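Local coordinates for DNA-binding protein reb1 (Schizosaccharomyces pombe, PDB 5EYB), which binds specific DNA sites in the rRNA enhancer and promoter and upstream of many RNA polymerase II genes, and helps terminate transcription by RNA polymerase I, at residues Asn252-Ala257 / Arg263-Cys268. Numbering follows the deposited sequence.
With nucleotides of chain B; nucleotides of chain C.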
loop_
_atom_site.group_PDB
_atom_site.type_symbol
_atom_site.label_atom_id
_atom_site.label_comp_id
_atom_site.label_asym_id
_atom_site.label_seq_id
_atom_site.Cartn_x
_atom_site.Cartn_y
_atom_site.Cartn_z
ATOM N N ASN A 252 -0.882 10.549 13.070
ATOM C CA ASN A 252 -0.361 11.122 11.832
ATOM C C ASN A 252 0.931 10.428 11.417
ATOM O O ASN A 252 2.008 10.762 11.910
ATOM C CB ASN A 252 -0.120 12.626 11.989
ATOM C CG ASN A 252 0.312 13.294 10.689
ATOM O OD1 ASN A 252 1.454 13.154 10.252
ATOM N ND2 ASN A 252 -0.601 14.034 10.073
ATOM N N TRP A 253 0.822 9.470 10.503
ATOM C CA TRP A 253 1.968 8.648 10.129
ATOM C C TRP A 253 3.045 9.433 9.386
ATOM O O TRP A 253 4.202 9.018 9.348
ATOM C CB TRP A 253 1.513 7.455 9.289
ATOM C CG TRP A 253 0.657 6.512 10.065
ATOM C CD1 TRP A 253 -0.651 6.209 9.829
ATOM C CD2 TRP A 253 1.042 5.765 11.224
ATOM N NE1 TRP A 253 -1.103 5.309 10.764
ATOM C CE2 TRP A 253 -0.083 5.021 11.632
ATOM C CE3 TRP A 253 2.230 5.648 11.954
ATOM C CZ2 TRP A 253 -0.055 4.174 12.737
ATOM C CZ3 TRP A 253 2.256 4.807 13.049
ATOM C CH2 TRP A 253 1.119 4.081 13.432
ATOM N N THR A 254 2.671 10.567 8.805
ATOM C CA THR A 254 3.651 11.416 8.138
ATOM C C THR A 254 4.550 12.085 9.175
ATOM O O THR A 254 5.767 12.159 9.000
ATOM C CB THR A 254 2.982 12.489 7.262
ATOM O OG1 THR A 254 2.201 11.856 6.242
ATOM C CG2 THR A 254 4.032 13.362 6.604
ATOM N N LEU A 255 3.950 12.560 10.261
ATOM C CA LEU A 255 4.729 13.151 11.342
ATOM C C LEU A 255 5.514 12.071 12.077
ATOM O O LEU A 255 6.647 12.300 12.497
ATOM C CB LEU A 255 3.829 13.910 12.320
ATOM C CG LEU A 255 4.535 14.597 13.494
ATOM C CD1 LEU A 255 5.504 15.664 12.999
ATOM C CD2 LEU A 255 3.522 15.186 14.472
ATOM N N VAL A 256 4.907 10.896 12.221
ATOM C CA VAL A 256 5.545 9.758 12.874
ATOM C C VAL A 256 6.855 9.381 12.185
ATOM O O VAL A 256 7.876 9.172 12.842
ATOM C CB VAL A 256 4.604 8.536 12.900
ATOM C CG1 VAL A 256 5.393 7.234 12.977
ATOM C CG2 VAL A 256 3.601 8.655 14.043
ATOM N N ALA A 257 6.819 9.306 10.859
ATOM C CA ALA A 257 8.006 8.972 10.082
ATOM C C ALA A 257 9.063 10.069 10.184
ATOM O O ALA A 257 10.259 9.789 10.261
ATOM C CB ALA A 257 7.633 8.732 8.630
ATOM N N ARG A 263 12.500 5.597 8.648
ATOM C CA ARG A 263 11.474 4.809 7.962
ATOM C C ARG A 263 10.367 5.702 7.399
ATOM O O ARG A 263 10.069 6.756 7.958
ATOM C CB ARG A 263 10.874 3.773 8.916
ATOM C CG ARG A 263 11.884 2.830 9.552
ATOM C CD ARG A 263 12.339 1.766 8.573
ATOM N NE ARG A 263 13.246 0.808 9.197
ATOM C CZ ARG A 263 13.727 -0.271 8.589
ATOM N NH1 ARG A 263 13.384 -0.535 7.334
ATOM N NH2 ARG A 263 14.548 -1.087 9.234
ATOM N N THR A 264 9.756 5.275 6.296
ATOM C CA THR A 264 8.670 6.031 5.674
ATOM C C THR A 264 7.393 5.940 6.503
ATOM O O THR A 264 7.312 5.154 7.444
ATOM C CB THR A 264 8.369 5.529 4.248
ATOM O OG1 THR A 264 7.729 4.248 4.312
ATOM C CG2 THR A 264 9.648 5.421 3.433
ATOM N N ARG A 265 6.395 6.740 6.146
ATOM C CA ARG A 265 5.139 6.751 6.887
ATOM C C ARG A 265 4.421 5.405 6.780
ATOM O O ARG A 265 3.833 4.935 7.753
ATOM C CB ARG A 265 4.226 7.881 6.393
ATOM C CG ARG A 265 3.793 7.731 4.950
ATOM C CD ARG A 265 2.856 8.825 4.478
ATOM N NE ARG A 265 2.559 8.619 3.065
ATOM C CZ ARG A 265 1.483 7.990 2.607
ATOM N NH1 ARG A 265 0.570 7.529 3.453
ATOM N NH2 ARG A 265 1.313 7.836 1.302
ATOM N N LEU A 266 4.480 4.783 5.605
ATOM C CA LEU A 266 3.788 3.522 5.379
ATOM C C LEU A 266 4.501 2.375 6.077
ATOM O O LEU A 266 3.862 1.436 6.555
ATOM C CB LEU A 266 3.662 3.234 3.884
ATOM C CG LEU A 266 2.712 4.154 3.115
ATOM C CD1 LEU A 266 2.646 3.755 1.653
ATOM C CD2 LEU A 266 1.324 4.133 3.737
ATOM N N GLN A 267 5.826 2.453 6.130
ATOM C CA GLN A 267 6.619 1.471 6.859
ATOM C C GLN A 267 6.303 1.528 8.347
ATOM O O GLN A 267 6.190 0.495 9.007
ATOM C CB GLN A 267 8.111 1.702 6.633
ATOM C CG GLN A 267 8.622 1.219 5.292
ATOM C CD GLN A 267 10.119 1.389 5.159
ATOM O OE1 GLN A 267 10.654 2.473 5.391
ATOM N NE2 GLN A 267 10.809 0.313 4.800
ATOM N N CYS A 268 6.171 2.743 8.871
ATOM C CA CYS A 268 5.839 2.936 10.276
ATOM C C CYS A 268 4.431 2.441 10.549
ATOM O O CYS A 268 4.184 1.737 11.527
ATOM C CB CYS A 268 5.962 4.408 10.669
ATOM S SG CYS A 268 7.641 5.074 10.604
ATOM P P DG B 13 -3.826 12.090 8.733
ATOM O OP1 DG B 13 -4.778 12.015 9.860
ATOM O OP2 DG B 13 -2.381 11.878 8.968
ATOM O "O5'" DG B 13 -4.280 11.075 7.581
ATOM C "C5'" DG B 13 -5.535 11.253 6.943
ATOM C "C4'" DG B 13 -5.741 10.219 5.854
ATOM O "O4'" DG B 13 -5.027 10.614 4.669
ATOM C "C3'" DG B 13 -5.245 8.812 6.191
ATOM O "O3'" DG B 13 -6.353 7.960 6.399
ATOM C "C2'" DG B 13 -4.424 8.382 4.959
ATOM C "C1'" DG B 13 -4.745 9.462 3.930
ATOM N N9 DG B 13 -3.637 9.755 3.028
ATOM C C8 DG B 13 -2.487 10.447 3.329
ATOM N N7 DG B 13 -1.668 10.556 2.323
ATOM C C5 DG B 13 -2.315 9.896 1.284
ATOM C C6 DG B 13 -1.910 9.687 -0.055
ATOM O O6 DG B 13 -0.866 10.054 -0.608
ATOM N N1 DG B 13 -2.858 8.970 -0.774
ATOM C C2 DG B 13 -4.048 8.511 -0.268
ATOM N N2 DG B 13 -4.829 7.840 -1.119
ATOM N N3 DG B 13 -4.443 8.699 0.986
ATOM C C4 DG B 13 -3.528 9.398 1.702
ATOM P P DG B 14 -6.144 6.465 6.942
ATOM O OP1 DG B 14 -7.378 6.113 7.676
ATOM O OP2 DG B 14 -4.828 6.371 7.615
ATOM O "O5'" DG B 14 -6.064 5.588 5.613
ATOM C "C5'" DG B 14 -7.040 5.754 4.608
ATOM C "C4'" DG B 14 -6.789 4.807 3.456
ATOM O "O4'" DG B 14 -5.817 5.385 2.547
ATOM C "C3'" DG B 14 -6.242 3.432 3.851
ATOM O "O3'" DG B 14 -6.944 2.430 3.140
ATOM C "C2'" DG B 14 -4.782 3.502 3.413
ATOM C "C1'" DG B 14 -4.894 4.391 2.189
ATOM N N9 DG B 14 -3.638 5.030 1.806
ATOM C C8 DG B 14 -2.755 5.689 2.631
ATOM N N7 DG B 14 -1.712 6.160 2.004
ATOM C C5 DG B 14 -1.914 5.789 0.682
ATOM C C6 DG B 14 -1.114 6.021 -0.461
ATOM O O6 DG B 14 -0.036 6.619 -0.529
ATOM N N1 DG B 14 -1.684 5.475 -1.609
ATOM C C2 DG B 14 -2.880 4.791 -1.644
ATOM N N2 DG B 14 -3.272 4.337 -2.842
ATOM N N3 DG B 14 -3.638 4.567 -0.581
ATOM C C4 DG B 14 -3.095 5.093 0.543
ATOM P P DT C 11 8.903 -2.835 5.078
ATOM O OP1 DT C 11 10.185 -2.242 5.526
ATOM O OP2 DT C 11 7.657 -2.472 5.791
ATOM O "O5'" DT C 11 8.720 -2.514 3.524
ATOM C "C5'" DT C 11 9.656 -3.044 2.593
ATOM C "C4'" DT C 11 9.288 -2.674 1.170
ATOM O "O4'" DT C 11 8.052 -3.328 0.799
ATOM C "C3'" DT C 11 9.089 -1.179 0.918
ATOM O "O3'" DT C 11 9.899 -0.776 -0.181
ATOM C "C2'" DT C 11 7.589 -1.049 0.612
ATOM C "C1'" DT C 11 7.243 -2.432 0.083
ATOM N N1 DT C 11 5.816 -2.828 0.301
ATOM C C2 DT C 11 4.979 -2.972 -0.783
ATOM O O2 DT C 11 5.331 -2.781 -1.931
ATOM N N3 DT C 11 3.702 -3.349 -0.473
ATOM C C4 DT C 11 3.184 -3.598 0.786
ATOM O O4 DT C 11 2.016 -3.934 0.960
ATOM C C5 DT C 11 4.114 -3.434 1.877
ATOM C C7 DT C 11 3.669 -3.675 3.289
ATOM C C6 DT C 11 5.371 -3.065 1.585
#
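The helix-turn-helix of the second Myb-type repeat is made here, where helix 253-260 packs against the start of recognition helix 265-275. Ala257 CB lies against the turn, 3.4 Å from Arg265 N, and Val256 CG1 meets Cys268 CB at 3.7 Å. Trp253 leans its six-membered ring on the same cysteine, CE3 to CB 4.1 Å.

Arg265 reads the DNA. Its CG sits between the backbone N and the carbonyl carbon (chi1 63°), and from there the chain runs extended alongside Thr254 into the major groove. The guanidinium grips one guanine, DG14 of chain B, with two bonds: NH1 to N7 at 3.0 Å, nearly straight at 168°, and NH2 to O6 at 2.6 Å. Leu266 CG lies over one face of the group and N7 of DG13 of chain B off-centre over the other; a salt bridge from NE to Asp213 helps fix its rotation.

Gln267 works at both ends of its amide. OE1 takes Thr264 N on a lone pair, Thr264 OG1 in return accepts Gln267 N, completing a capping box, and NE2 donates to OP1 of DT11 of chain C at 2.7 Å. Shortened to an alanine, this position is likely to leave the phosphate oxygen without this donor and Thr264 N without its side-chain acceptor. Across the motif, Asn252 OD1 caps helix 253-260 through Leu255 N, and ND2 lies 3.0 Å from OP2 of DG13, on the strand that carries DG14.

Helix 228-238 packs on both segments: Val256 and Cys268 touch its Leu234, and Arg263 forms a salt bridge with its Glu230 and hydrogen-bonds Asn224 O.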